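Local structure of hemolysin-related protein (Vibrio cholerae serotype O1, 6MLT) at residues A[39-44]-A[82-87]; A[14-19]-A[528-533]; A[103-106]-A[111-114]. The protein probably helps attach Vibrio cholerae biofilms to surfaces as a secreted, metal-binding and carbohydrate-binding protein of the biofilm matrix. All coordinates share one frame; numbering follows the deposited sequence.

Contact 1. Residues A[39-44]-A[82-87]; sequences QLNDDN and SELWSY. With CA (calcium ion), chain C; CA (calcium ion), chain B.
A first torsion of 73° sets CG of N41 between its backbone N and carbonyl carbon, and L84, with CG anti to its own carbonyl carbon (chi1 -65°), reaches it at about a right angle. CD2 of L84 is nearest CG of N41, at 3.9 Å, and CD1 is nearest CB of L40, at 4.0 Å; both methyls also border OD1 of N41. The 39-44 and 82-87 loops bury 174 Å² between them. The amide that L84 covers is a metal ligand, since OD1 of N41 binds a calcium ion at 2.3 Å. Its ND2 donates to OD1 of D43 at 3.2 Å, meeting that oxygen from well above the carboxylate plane (68°), and OD2 of D43 binds the same calcium at 2.5 Å. Two waters, the carbonyl oxygen of V54 and D56 complete this site. D42 and N44, alternating with those ligands, instead hold a second calcium through OD1 atoms at 2.2 and 2.4 Å, together with D46, the carbonyl oxygen of K48, D53 and a water. Successive residues thus serve two calcium ions; the metal bond and the ND2 bond hold the N41 amide, L84 packs beside it, and its rotation is probably restricted.

Contact 2. Residues A[14-19]-A[528-533]; sequences KLKWSW and DLEGNN
K16 NZ donates to OE2 of E530 at 2.6 Å, a salt bridge between strand 13-19 and the loop after strand 525-527, the two outermost strands of a four-stranded antiparallel sheet, consistent with the blade that closes a beta-propeller ring. The ammonium group uses the syn lone pair of OE2, and OE1 stays 3.3 Å from NZ. The two side chains come from opposite directions. That of K16 leaves the strand with CG anti to the backbone N (chi1 -179°) and remains extended to its end, whereas that of E530 bends at chi2 (78°) to turn its carboxylate toward the lysine. This long reach matches the backbones, whose nearest CA atoms, those of K16 and L529, are 11.7 Å apart. CD1 of L529 comes within 4.2 Å of NZ of K16, and S536 OG also hydrogen-bonds to that nitrogen.

Farther out, K16 and W17 form a classic beta bulge in strand 13-19, both facing V556 of the adjacent strand 553-559. The side chain of L529 packs on V54, A55 and I57, while R571 bonds to the carbonyl oxygens of D528 and L529. D528 shapes the 528-533 turn: its OD2 accepts from N of N533 on the syn side, tilted somewhat out of the carboxylate plane, and its OD1 takes the N-H of G531 in an Asx motif, N to OD1 2.9 Å, from 60° above that plane.

Contact 3. Residues A[103-106]-A[111-114]; sequences ADLD and IEIV. With NA (sodium ion), chain D.
A sodium-binding loop of the FG-GAP-like repeat, with acidic ligands at alternate positions as in EF-hand-like calcium loops, joins strand 101-103 to strand 112-115. Where it closes, A103 and E112 form an antiparallel hydrogen-bonded pair. N of A103 donates a hydrogen bond to O of E112 at 3.0 Å in the carbonyl plane, and N of E112 returns a bond to O of A103 at 2.8 Å, here from 46° above the carbonyl plane of A103.

The side chain of E112 then reaches back across the loop. Bent at chi2 (82°), it presents both carboxylate oxygens to the sodium ion, with OE1 at 2.5 Å and OE2 at 2.3 Å. OE1 also accepts the N-H of L105, N to OE1 2.7 Å, nearly in line with its C-O bond, so the same oxygen grips metal and loop backbone. The opposing segment supplies OD1 of D104 and OD1 of D106, the latter at 2.3 Å from sodium. The carboxylates of D106 and E112 stand 77° apart in plane, converging on the ion from different directions. D108 and the carbonyl oxygen of L110 complete the site.

The second oxygens have their own partners: OD2 of D104 accepts from N of G109, and OD2 of D106 forms a salt bridge with K133, whose NZ also bonds to OE2 of E112. CD1 of L105 packs against CG2 of V114 at 3.7 Å, and CD1 of I111 lies against the backbone of A103 and D104. With four carboxylates gathered round one monovalent ion, the site probably carries excess negative charge that K133 partly offsets; the shared sodium and the L105 bond together tie the loop to the strand that follows it.

How the contacts relate
Contact 1 touches both others, its centre 15 Å from each, whereas contacts 2 and 3 have centres 23 Å apart and nearest atoms about 12 Å apart. Toward contact 2, OE1 of E83 probably accepts a hydrogen bond from NE1 of W19 at 3.2 Å. Toward contact 3, CZ2 of W85 packs 3.4 Å from CD1 of I113, and CD2 of L40 lies 4.0 Å from CG2 of I111. The side chain of I111, next to the sodium ligand E112, comes about 10 Å from a bound calcium, and that of L529 about 8 Å. In sequence, 14-19 with 528-533 spans most of the chain and encloses both other contacts, which follow one another in series.

Contact 1. Residues A[39-44]-A[82-87]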
ATOM      1  N   GLN A  39     -19.725   2.401   6.025  1.00 18.05           N
ATOM      2  CA  GLN A  39     -20.924   3.126   6.451  1.00 19.13           C
ATOM      3  C   GLN A  39     -22.191   2.372   6.043  1.00 20.83           C
ATOM      4  O   GLN A  39     -22.363   2.027   4.870  1.00 22.45           O
ATOM      5  CB  GLN A  39     -20.954   4.521   5.826  1.00 19.06           C
ATOM      6  CG  GLN A  39     -19.749   5.400   6.105  1.00 22.16           C
ATOM      7  CD  GLN A  39     -19.825   6.114   7.441  1.00 21.24           C
ATOM      8  OE1 GLN A  39     -20.825   6.033   8.156  1.00 19.85           O
ATOM      9  NE2 GLN A  39     -18.761   6.826   7.782  1.00 21.85           N
ATOM     10  N   LEU A  40     -23.106   2.157   6.995  1.00 21.67           N
ATOM     11  CA  LEU A  40     -24.316   1.393   6.707  1.00 21.42           C
ATOM     12  C   LEU A  40     -25.623   2.055   7.120  1.00 23.21           C
ATOM     13  O   LEU A  40     -26.685   1.538   6.750  1.00 25.01           O
ATOM     14  CB  LEU A  40     -24.245   0.014   7.378  1.00 20.37           C
ATOM     15  CG  LEU A  40     -23.133  -0.913   6.879  1.00 19.92           C
ATOM     16  CD1 LEU A  40     -23.077  -2.174   7.735  1.00 20.13           C
ATOM     17  CD2 LEU A  40     -23.321  -1.273   5.414  1.00 17.75           C
ATOM     18  N   ASN A  41     -25.602   3.164   7.858  1.00 23.58           N
ATOM     19  CA  ASN A  41     -26.857   3.800   8.242  1.00 22.30           C
ATOM     20  C   ASN A  41     -26.671   5.308   8.340  1.00 23.78           C
ATOM     21  O   ASN A  41     -25.554   5.830   8.314  1.00 21.38           O
ATOM     22  CB  ASN A  41     -27.400   3.230   9.560  1.00 21.15           C
ATOM     23  CG  ASN A  41     -26.618   3.691  10.773  1.00 22.13           C
ATOM     24  OD1 ASN A  41     -25.405   3.535  10.843  1.00 23.33           O
ATOM     25  ND2 ASN A  41     -27.320   4.280  11.739  1.00 23.46           N
ATOM     26  N   ASP A  42     -27.797   6.007   8.450  1.00 26.94           N
ATOM     27  CA  ASP A  42     -27.812   7.467   8.495  1.00 31.55           C
ATOM     28  C   ASP A  42     -27.794   7.896   9.957  1.00 34.05           C
ATOM     29  O   ASP A  42     -28.834   8.014  10.605  1.00 37.12           O
ATOM     30  CB  ASP A  42     -29.032   8.004   7.761  1.00 32.83           C
ATOM     31  CG  ASP A  42     -29.079   9.517   7.737  1.00 31.86           C
ATOM     32  OD1 ASP A  42     -28.051  10.156   8.040  1.00 32.18           O
ATOM     33  OD2 ASP A  42     -30.158  10.061   7.422  1.00 31.46           O
ATOM     34  N   ASP A  43     -26.592   8.127  10.489  1.00 30.82           N
ATOM     35  CA  ASP A  43     -26.463   8.479  11.901  1.00 30.54           C
ATOM     36  C   ASP A  43     -26.897   9.916  12.180  1.00 35.37           C
ATOM     37  O   ASP A  43     -27.540  10.180  13.202  1.00 34.59           O
ATOM     38  CB  ASP A  43     -25.024   8.272  12.362  1.00 26.63           C
ATOM     39  CG  ASP A  43     -24.653   6.811  12.454  1.00 24.80           C
ATOM     40  OD1 ASP A  43     -25.197   6.106  13.332  1.00 25.22           O
ATOM     41  OD2 ASP A  43     -23.827   6.369  11.636  1.00 22.66           O
ATOM     42  N   ASN A  44     -26.548  10.857  11.306  1.00 41.75           N
ATOM     43  CA  ASN A  44     -26.861  12.262  11.548  1.00 48.40           C
ATOM     44  C   ASN A  44     -28.226  12.678  11.008  1.00 59.72           C
ATOM     45  O   ASN A  44     -28.582  13.855  11.116  1.00 60.11           O
ATOM     46  CB  ASN A  44     -25.774  13.165  10.948  1.00 42.34           C
ATOM     47  CG  ASN A  44     -25.712  13.093   9.441  1.00 40.31           C
ATOM     48  OD1 ASN A  44     -26.547  12.462   8.795  1.00 36.87           O
ATOM     49  ND2 ASN A  44     -24.712  13.752   8.868  1.00 44.30           N
ATOM     50  N   SER A  82     -24.581  -1.728  18.737  1.00 23.31           N
ATOM     51  CA  SER A  82     -25.915  -2.278  18.544  1.00 21.24           C
ATOM     52  C   SER A  82     -26.076  -2.803  17.121  1.00 23.16           C
ATOM     53  O   SER A  82     -25.435  -2.334  16.178  1.00 23.55           O
ATOM     54  CB  SER A  82     -26.981  -1.220  18.838  1.00 26.42           C
ATOM     55  OG  SER A  82     -26.873  -0.120  17.949  1.00 30.21           O
ATOM     56  N   GLU A  83     -26.936  -3.804  16.970  1.00 23.48           N
ATOM     57  CA  GLU A  83     -27.122  -4.422  15.668  1.00 22.36           C
ATOM     58  C   GLU A  83     -28.028  -3.554  14.804  1.00 24.66           C
ATOM     59  O   GLU A  83     -29.123  -3.162  15.223  1.00 24.72           O
ATOM     60  CB  GLU A  83     -27.696  -5.824  15.828  1.00 23.34           C
ATOM     61  CG  GLU A  83     -26.636  -6.832  16.213  1.00 26.33           C
ATOM     62  CD  GLU A  83     -27.225  -8.167  16.605  1.00 30.86           C
ATOM     63  OE1 GLU A  83     -27.479  -8.362  17.810  1.00 31.39           O
ATOM     64  OE2 GLU A  83     -27.435  -9.010  15.705  1.00 30.00           O
ATOM     65  N   LEU A  84     -27.552  -3.233  13.599  1.00 21.80           N
ATOM     66  CA  LEU A  84     -28.267  -2.333  12.701  1.00 22.63           C
ATOM     67  C   LEU A  84     -29.365  -3.023  11.908  1.00 24.75           C
ATOM     68  O   LEU A  84     -30.277  -2.344  11.424  1.00 25.18           O
ATOM     69  CB  LEU A  84     -27.288  -1.691  11.712  1.00 23.64           C
ATOM     70  CG  LEU A  84     -26.237  -0.767  12.322  1.00 23.39           C
ATOM     71  CD1 LEU A  84     -25.207  -0.394  11.281  1.00 22.31           C
ATOM     72  CD2 LEU A  84     -26.910   0.479  12.881  1.00 24.09           C
ATOM     73  N   TRP A  85     -29.288  -4.339  11.736  1.00 26.54           N
ATOM     74  CA  TRP A  85     -30.181  -5.057  10.843  1.00 25.15           C
ATOM     75  C   TRP A  85     -31.337  -5.689  11.606  1.00 25.64           C
ATOM     76  O   TRP A  85     -31.224  -6.025  12.787  1.00 27.74           O
ATOM     77  CB  TRP A  85     -29.415  -6.137  10.083  1.00 24.30           C
ATOM     78  CG  TRP A  85     -28.447  -5.585   9.069  1.00 21.36           C
ATOM     79  CD1 TRP A  85     -28.323  -4.282   8.665  1.00 20.93           C
ATOM     80  CD2 TRP A  85     -27.470  -6.324   8.337  1.00 20.08           C
ATOM     81  NE1 TRP A  85     -27.330  -4.173   7.722  1.00 22.66           N
ATOM     82  CE2 TRP A  85     -26.793  -5.415   7.502  1.00 20.75           C
ATOM     83  CE3 TRP A  85     -27.102  -7.673   8.304  1.00 19.77           C
ATOM     84  CZ2 TRP A  85     -25.773  -5.810   6.644  1.00 20.01           C
ATOM     85  CZ3 TRP A  85     -26.091  -8.060   7.452  1.00 19.43           C
ATOM     86  CH2 TRP A  85     -25.438  -7.132   6.635  1.00 21.31           C
ATOM     87  N   SER A  86     -32.456  -5.855  10.909  1.00 24.93           N
ATOM     88  CA  SER A  86     -33.620  -6.518  11.478  1.00 26.49           C
ATOM     89  C   SER A  86     -33.571  -8.029  11.330  1.00 26.11           C
ATOM     90  O   SER A  86     -34.249  -8.736  12.088  1.00 26.18           O
ATOM     91  CB  SER A  86     -34.892  -6.014  10.801  1.00 27.60           C
ATOM     92  OG  SER A  86     -34.875  -6.389   9.433  1.00 28.63           O
ATOM     93  N   TYR A  87     -32.810  -8.542  10.361  1.00 23.91           N
ATOM     94  CA  TYR A  87     -32.799  -9.968  10.055  1.00 24.52           C
ATOM     95  C   TYR A  87     -34.199 -10.475   9.710  1.00 25.97           C
ATOM     96  O   TYR A  87     -34.503 -11.655   9.894  1.00 25.20           O
ATOM     97  CB  TYR A  87     -32.221 -10.783  11.214  1.00 24.89           C
ATOM     98  CG  TYR A  87     -30.897 -10.272  11.730  1.00 23.11           C
ATOM     99  CD1 TYR A  87     -29.725 -10.448  11.003  1.00 21.84           C
ATOM    100  CD2 TYR A  87     -30.815  -9.625  12.957  1.00 23.75           C
ATOM    101  CE1 TYR A  87     -28.513  -9.987  11.485  1.00 20.97           C
ATOM    102  CE2 TYR A  87     -29.606  -9.163  13.447  1.00 23.94           C
ATOM    103  CZ  TYR A  87     -28.461  -9.344  12.709  1.00 24.12           C
ATOM    104  OH  TYR A  87     -27.260  -8.880  13.197  1.00 27.65           O
TER
HETATM  105 CA    CA C1002     -23.221   4.018  11.217  1.00 21.98          CA
HETATM  106 CA    CA B1001     -26.180  10.843   7.090  1.00 32.25          CA
HETATM  107  O   HOH W   1     -23.253   4.869   8.837  1.00 19.47           O
HETATM  108  O   HOH W   2     -23.710   4.017  13.512  1.00 19.65           O
HETATM  109  O   HOH W   3     -24.652  12.210   6.188  1.00 35.74           O

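Contact 2. Residues A[14-19]-A[528-533]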
ATOM      1  N   LYS A  14      -8.937   1.866  26.542  1.00 22.26           N
ATOM      2  CA  LYS A  14     -10.147   1.610  27.309  1.00 23.00           C
ATOM      3  C   LYS A  14     -11.217   1.137  26.340  1.00 22.30           C
ATOM      4  O   LYS A  14     -11.196   1.486  25.155  1.00 22.09           O
ATOM      5  CB  LYS A  14     -10.624   2.852  28.074  1.00 24.61           C
ATOM      6  CG  LYS A  14     -11.158   3.980  27.195  1.00 30.21           C
ATOM      7  CD  LYS A  14     -11.541   5.199  28.024  1.00 38.24           C
ATOM      8  CE  LYS A  14     -12.108   6.306  27.154  1.00 41.90           C
ATOM      9  NZ  LYS A  14     -12.357   7.555  27.936  1.00 44.79           N
ATOM     10  N   LEU A  15     -12.154   0.345  26.853  1.00 21.14           N
ATOM     11  CA  LEU A  15     -13.192  -0.221  26.006  1.00 20.23           C
ATOM     12  C   LEU A  15     -14.154   0.870  25.559  1.00 21.87           C
ATOM     13  O   LEU A  15     -14.650   1.654  26.375  1.00 23.52           O
ATOM     14  CB  LEU A  15     -13.952  -1.319  26.750  1.00 21.91           C
ATOM     15  CG  LEU A  15     -14.921  -2.137  25.889  1.00 23.36           C
ATOM     16  CD1 LEU A  15     -14.158  -3.114  25.014  1.00 22.70           C
ATOM     17  CD2 LEU A  15     -15.936  -2.875  26.765  1.00 27.27           C
ATOM     18  N   LYS A  16     -14.409   0.921  24.254  1.00 20.91           N
ATOM     19  CA  LYS A  16     -15.425   1.803  23.697  1.00 19.28           C
ATOM     20  C   LYS A  16     -16.794   1.134  23.700  1.00 20.33           C
ATOM     21  O   LYS A  16     -17.760   1.697  24.224  1.00 20.58           O
ATOM     22  CB  LYS A  16     -15.033   2.215  22.278  1.00 23.36           C
ATOM     23  CG  LYS A  16     -16.007   3.164  21.601  1.00 27.39           C
ATOM     24  CD  LYS A  16     -15.460   3.592  20.247  1.00 34.87           C
ATOM     25  CE  LYS A  16     -16.368   4.576  19.541  1.00 43.68           C
ATOM     26  NZ  LYS A  16     -15.669   5.197  18.383  1.00 47.00           N
ATOM     27  N   TRP A  17     -16.894  -0.054  23.104  1.00 20.54           N
ATOM     28  CA  TRP A  17     -18.071  -0.899  23.262  1.00 22.38           C
ATOM     29  C   TRP A  17     -17.685  -2.330  22.922  1.00 21.81           C
ATOM     30  O   TRP A  17     -16.614  -2.593  22.373  1.00 19.11           O
ATOM     31  CB  TRP A  17     -19.255  -0.433  22.396  1.00 21.99           C
ATOM     32  CG  TRP A  17     -19.029  -0.290  20.889  1.00 19.92           C
ATOM     33  CD1 TRP A  17     -18.893   0.880  20.200  1.00 19.95           C
ATOM     34  CD2 TRP A  17     -18.973  -1.339  19.900  1.00 20.28           C
ATOM     35  NE1 TRP A  17     -18.743   0.632  18.859  1.00 21.48           N
ATOM     36  CE2 TRP A  17     -18.785  -0.720  18.645  1.00 19.84           C
ATOM     37  CE3 TRP A  17     -19.053  -2.733  19.957  1.00 22.70           C
ATOM     38  CZ2 TRP A  17     -18.686  -1.448  17.455  1.00 21.25           C
ATOM     39  CZ3 TRP A  17     -18.948  -3.458  18.776  1.00 22.78           C
ATOM     40  CH2 TRP A  17     -18.764  -2.814  17.542  1.00 23.23           C
ATOM     41  N   SER A  18     -18.580  -3.259  23.262  1.00 21.10           N
ATOM     42  CA  SER A  18     -18.412  -4.655  22.894  1.00 19.03           C
ATOM     43  C   SER A  18     -19.762  -5.230  22.502  1.00 20.74           C
ATOM     44  O   SER A  18     -20.814  -4.743  22.934  1.00 21.54           O
ATOM     45  CB  SER A  18     -17.793  -5.483  24.036  1.00 21.23           C
ATOM     46  OG  SER A  18     -18.677  -5.589  25.132  1.00 20.46           O
ATOM     47  N   TRP A  19     -19.716  -6.252  21.656  1.00 18.16           N
ATOM     48  CA  TRP A  19     -20.883  -7.027  21.266  1.00 19.69           C
ATOM     49  C   TRP A  19     -20.585  -8.487  21.561  1.00 20.18           C
ATOM     50  O   TRP A  19     -19.529  -8.996  21.173  1.00 19.47           O
ATOM     51  CB  TRP A  19     -21.208  -6.831  19.778  1.00 19.38           C
ATOM     52  CG  TRP A  19     -22.368  -7.641  19.296  1.00 18.92           C
ATOM     53  CD1 TRP A  19     -23.661  -7.222  19.152  1.00 20.98           C
ATOM     54  CD2 TRP A  19     -22.350  -9.020  18.904  1.00 21.40           C
ATOM     55  NE1 TRP A  19     -24.444  -8.253  18.700  1.00 21.60           N
ATOM     56  CE2 TRP A  19     -23.662  -9.366  18.536  1.00 21.48           C
ATOM     57  CE3 TRP A  19     -21.348  -9.993  18.826  1.00 22.06           C
ATOM     58  CZ2 TRP A  19     -24.003 -10.645  18.102  1.00 23.56           C
ATOM     59  CZ3 TRP A  19     -21.688 -11.263  18.402  1.00 21.96           C
ATOM     60  CH2 TRP A  19     -23.005 -11.578  18.043  1.00 24.98           C
ATOM     61  N   ASP A 528     -11.026   5.123  11.889  1.00 18.49           N
ATOM     62  CA  ASP A 528     -11.616   6.342  12.439  1.00 22.89           C
ATOM     63  C   ASP A 528     -13.091   6.332  12.066  1.00 21.93           C
ATOM     64  O   ASP A 528     -13.486   6.781  10.988  1.00 20.16           O
ATOM     65  CB  ASP A 528     -10.904   7.579  11.906  1.00 22.95           C
ATOM     66  CG  ASP A 528     -11.447   8.870  12.497  1.00 27.52           C
ATOM     67  OD1 ASP A 528     -12.423   8.808  13.279  1.00 27.60           O
ATOM     68  OD2 ASP A 528     -10.896   9.949  12.180  1.00 27.32           O
ATOM     69  N   LEU A 529     -13.915   5.813  12.977  1.00 19.60           N
ATOM     70  CA  LEU A 529     -15.323   5.604  12.661  1.00 20.91           C
ATOM     71  C   LEU A 529     -16.065   6.928  12.524  1.00 21.92           C
ATOM     72  O   LEU A 529     -16.853   7.106  11.588  1.00 19.92           O
ATOM     73  CB  LEU A 529     -15.972   4.729  13.736  1.00 20.50           C
ATOM     74  CG  LEU A 529     -15.276   3.390  14.021  1.00 21.57           C
ATOM     75  CD1 LEU A 529     -16.005   2.628  15.121  1.00 21.17           C
ATOM     76  CD2 LEU A 529     -15.167   2.538  12.768  1.00 19.86           C
ATOM     77  N   GLU A 530     -15.830   7.868  13.443  1.00 21.71           N
ATOM     78  CA  GLU A 530     -16.573   9.127  13.432  1.00 23.56           C
ATOM     79  C   GLU A 530     -15.988  10.158  12.480  1.00 23.16           C
ATOM     80  O   GLU A 530     -16.697  11.094  12.091  1.00 22.38           O
ATOM     81  CB  GLU A 530     -16.626   9.730  14.837  1.00 26.77           C
ATOM     82  CG  GLU A 530     -17.400   8.900  15.854  1.00 29.81           C
ATOM     83  CD  GLU A 530     -16.604   7.712  16.382  1.00 30.99           C
ATOM     84  OE1 GLU A 530     -15.378   7.651  16.142  1.00 29.07           O
ATOM     85  OE2 GLU A 530     -17.211   6.838  17.039  1.00 29.75           O
ATOM     86  N   GLY A 531     -14.720  10.026  12.105  1.00 21.87           N
ATOM     87  CA  GLY A 531     -14.114  10.998  11.225  1.00 28.75           C
ATOM     88  C   GLY A 531     -13.599  12.241  11.912  1.00 28.40           C
ATOM     89  O   GLY A 531     -13.333  13.241  11.238  1.00 27.66           O
ATOM     90  N   ASN A 532     -13.439  12.209  13.236  1.00 23.79           N
ATOM     91  CA  ASN A 532     -12.931  13.348  13.990  1.00 23.49           C
ATOM     92  C   ASN A 532     -11.495  13.137  14.461  1.00 20.98           C
ATOM     93  O   ASN A 532     -11.071  13.748  15.447  1.00 21.46           O
ATOM     94  CB  ASN A 532     -13.852  13.644  15.169  1.00 27.94           C
ATOM     95  CG  ASN A 532     -15.158  14.276  14.731  1.00 31.39           C
ATOM     96  OD1 ASN A 532     -15.166  15.215  13.931  1.00 30.81           O
ATOM     97  ND2 ASN A 532     -16.268  13.759  15.239  1.00 31.02           N
ATOM     98  N   ASN A 533     -10.738  12.293  13.766  1.00 20.23           N
ATOM     99  CA  ASN A 533      -9.299  12.168  13.967  1.00 20.97           C
ATOM    100  C   ASN A 533      -8.956  11.485  15.284  1.00 21.52           C
ATOM    101  O   ASN A 533      -7.881  11.712  15.843  1.00 21.00           O
ATOM    102  CB  ASN A 533      -8.612  13.539  13.892  1.00 22.60           C
ATOM    103  CG  ASN A 533      -7.183  13.445  13.395  1.00 21.49           C
ATOM    104  OD1 ASN A 533      -6.829  12.516  12.672  1.00 22.11           O
ATOM    105  ND2 ASN A 533      -6.354  14.406  13.776  1.00 22.04           N
TER

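Contact 3. Residues A[103-106]-A[111-114]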
ATOM      1  N   ALA A 103     -18.428  -2.512  -0.782  1.00 16.38           N
ATOM      2  CA  ALA A 103     -18.194  -1.290  -1.537  1.00 17.12           C
ATOM      3  C   ALA A 103     -19.508  -0.885  -2.178  1.00 17.18           C
ATOM      4  O   ALA A 103     -20.440  -1.687  -2.274  1.00 19.05           O
ATOM      5  CB  ALA A 103     -17.119  -1.474  -2.616  1.00 17.62           C
ATOM      6  N   ASP A 104     -19.569   0.372  -2.615  1.00 20.51           N
ATOM      7  CA  ASP A 104     -20.688   0.850  -3.424  1.00 23.89           C
ATOM      8  C   ASP A 104     -20.427   0.400  -4.855  1.00 24.94           C
ATOM      9  O   ASP A 104     -19.691   1.047  -5.601  1.00 25.88           O
ATOM     10  CB  ASP A 104     -20.826   2.364  -3.321  1.00 28.37           C
ATOM     11  CG  ASP A 104     -22.011   2.909  -4.113  1.00 31.16           C
ATOM     12  OD1 ASP A 104     -22.723   2.125  -4.783  1.00 28.15           O
ATOM     13  OD2 ASP A 104     -22.230   4.136  -4.054  1.00 31.61           O
ATOM     14  N   LEU A 105     -21.025  -0.728  -5.233  1.00 25.00           N
ATOM     15  CA  LEU A 105     -20.677  -1.377  -6.490  1.00 25.09           C
ATOM     16  C   LEU A 105     -21.428  -0.792  -7.678  1.00 24.43           C
ATOM     17  O   LEU A 105     -20.905  -0.807  -8.798  1.00 25.50           O
ATOM     18  CB  LEU A 105     -20.955  -2.877  -6.386  1.00 26.36           C
ATOM     19  CG  LEU A 105     -20.122  -3.639  -5.349  1.00 24.79           C
ATOM     20  CD1 LEU A 105     -20.602  -5.080  -5.230  1.00 27.04           C
ATOM     21  CD2 LEU A 105     -18.659  -3.596  -5.709  1.00 25.15           C
ATOM     22  N   ASP A 106     -22.639  -0.283  -7.470  1.00 25.19           N
ATOM     23  CA  ASP A 106     -23.451   0.241  -8.560  1.00 26.55           C
ATOM     24  C   ASP A 106     -23.541   1.758  -8.567  1.00 27.45           C
ATOM     25  O   ASP A 106     -24.217   2.318  -9.433  1.00 32.01           O
ATOM     26  CB  ASP A 106     -24.862  -0.363  -8.515  1.00 28.63           C
ATOM     27  CG  ASP A 106     -25.620  -0.025  -7.240  1.00 29.91           C
ATOM     28  OD1 ASP A 106     -25.049   0.607  -6.327  1.00 29.77           O
ATOM     29  OD2 ASP A 106     -26.807  -0.404  -7.159  1.00 29.89           O
ATOM     30  N   ILE A 111     -23.725   1.146   0.320  1.00 22.16           N
ATOM     31  CA  ILE A 111     -22.757   0.056   0.369  1.00 22.42           C
ATOM     32  C   ILE A 111     -23.449  -1.264   0.061  1.00 21.77           C
ATOM     33  O   ILE A 111     -24.525  -1.554   0.599  1.00 24.59           O
ATOM     34  CB  ILE A 111     -22.087   0.006   1.755  1.00 27.21           C
ATOM     35  CG1 ILE A 111     -21.201   1.235   1.983  1.00 27.23           C
ATOM     36  CG2 ILE A 111     -21.290  -1.301   1.938  1.00 29.00           C
ATOM     37  CD1 ILE A 111     -19.960   1.269   1.136  1.00 28.03           C
ATOM     38  N   GLU A 112     -22.809  -2.083  -0.777  1.00 20.35           N
ATOM     39  CA  GLU A 112     -23.163  -3.483  -0.975  1.00 19.50           C
ATOM     40  C   GLU A 112     -22.136  -4.378  -0.286  1.00 19.99           C
ATOM     41  O   GLU A 112     -20.964  -4.018  -0.162  1.00 20.76           O
ATOM     42  CB  GLU A 112     -23.220  -3.848  -2.465  1.00 22.92           C
ATOM     43  CG  GLU A 112     -24.494  -3.410  -3.180  1.00 26.45           C
ATOM     44  CD  GLU A 112     -24.465  -1.959  -3.619  1.00 30.84           C
ATOM     45  OE1 GLU A 112     -23.402  -1.498  -4.090  1.00 28.84           O
ATOM     46  OE2 GLU A 112     -25.509  -1.275  -3.494  1.00 33.88           O
ATOM     47  N   ILE A 113     -22.576  -5.563   0.134  1.00 18.41           N
ATOM     48  CA  ILE A 113     -21.752  -6.490   0.907  1.00 20.52           C
ATOM     49  C   ILE A 113     -21.672  -7.806   0.147  1.00 19.55           C
ATOM     50  O   ILE A 113     -22.701  -8.447  -0.090  1.00 19.31           O
ATOM     51  CB  ILE A 113     -22.327  -6.708   2.314  1.00 21.08           C
ATOM     52  CG1 ILE A 113     -22.447  -5.364   3.035  1.00 25.11           C
ATOM     53  CG2 ILE A 113     -21.462  -7.683   3.105  1.00 20.41           C
ATOM     54  CD1 ILE A 113     -23.296  -5.419   4.275  1.00 28.39           C
ATOM     55  N   VAL A 114     -20.455  -8.225  -0.204  1.00 17.48           N
ATOM     56  CA  VAL A 114     -20.228  -9.389  -1.056  1.00 15.71           C
ATOM     57  C   VAL A 114     -19.712 -10.533  -0.197  1.00 16.35           C
ATOM     58  O   VAL A 114     -18.766 -10.359   0.583  1.00 17.95           O
ATOM     59  CB  VAL A 114     -19.230  -9.078  -2.187  1.00 17.93           C
ATOM     60  CG1 VAL A 114     -19.192 -10.223  -3.196  1.00 18.99           C
ATOM     61  CG2 VAL A 114     -19.577  -7.773  -2.871  1.00 18.99           C
TER
HETATM   62 NA    NA D1003     -24.535   0.740  -4.063  1.00 21.13          NA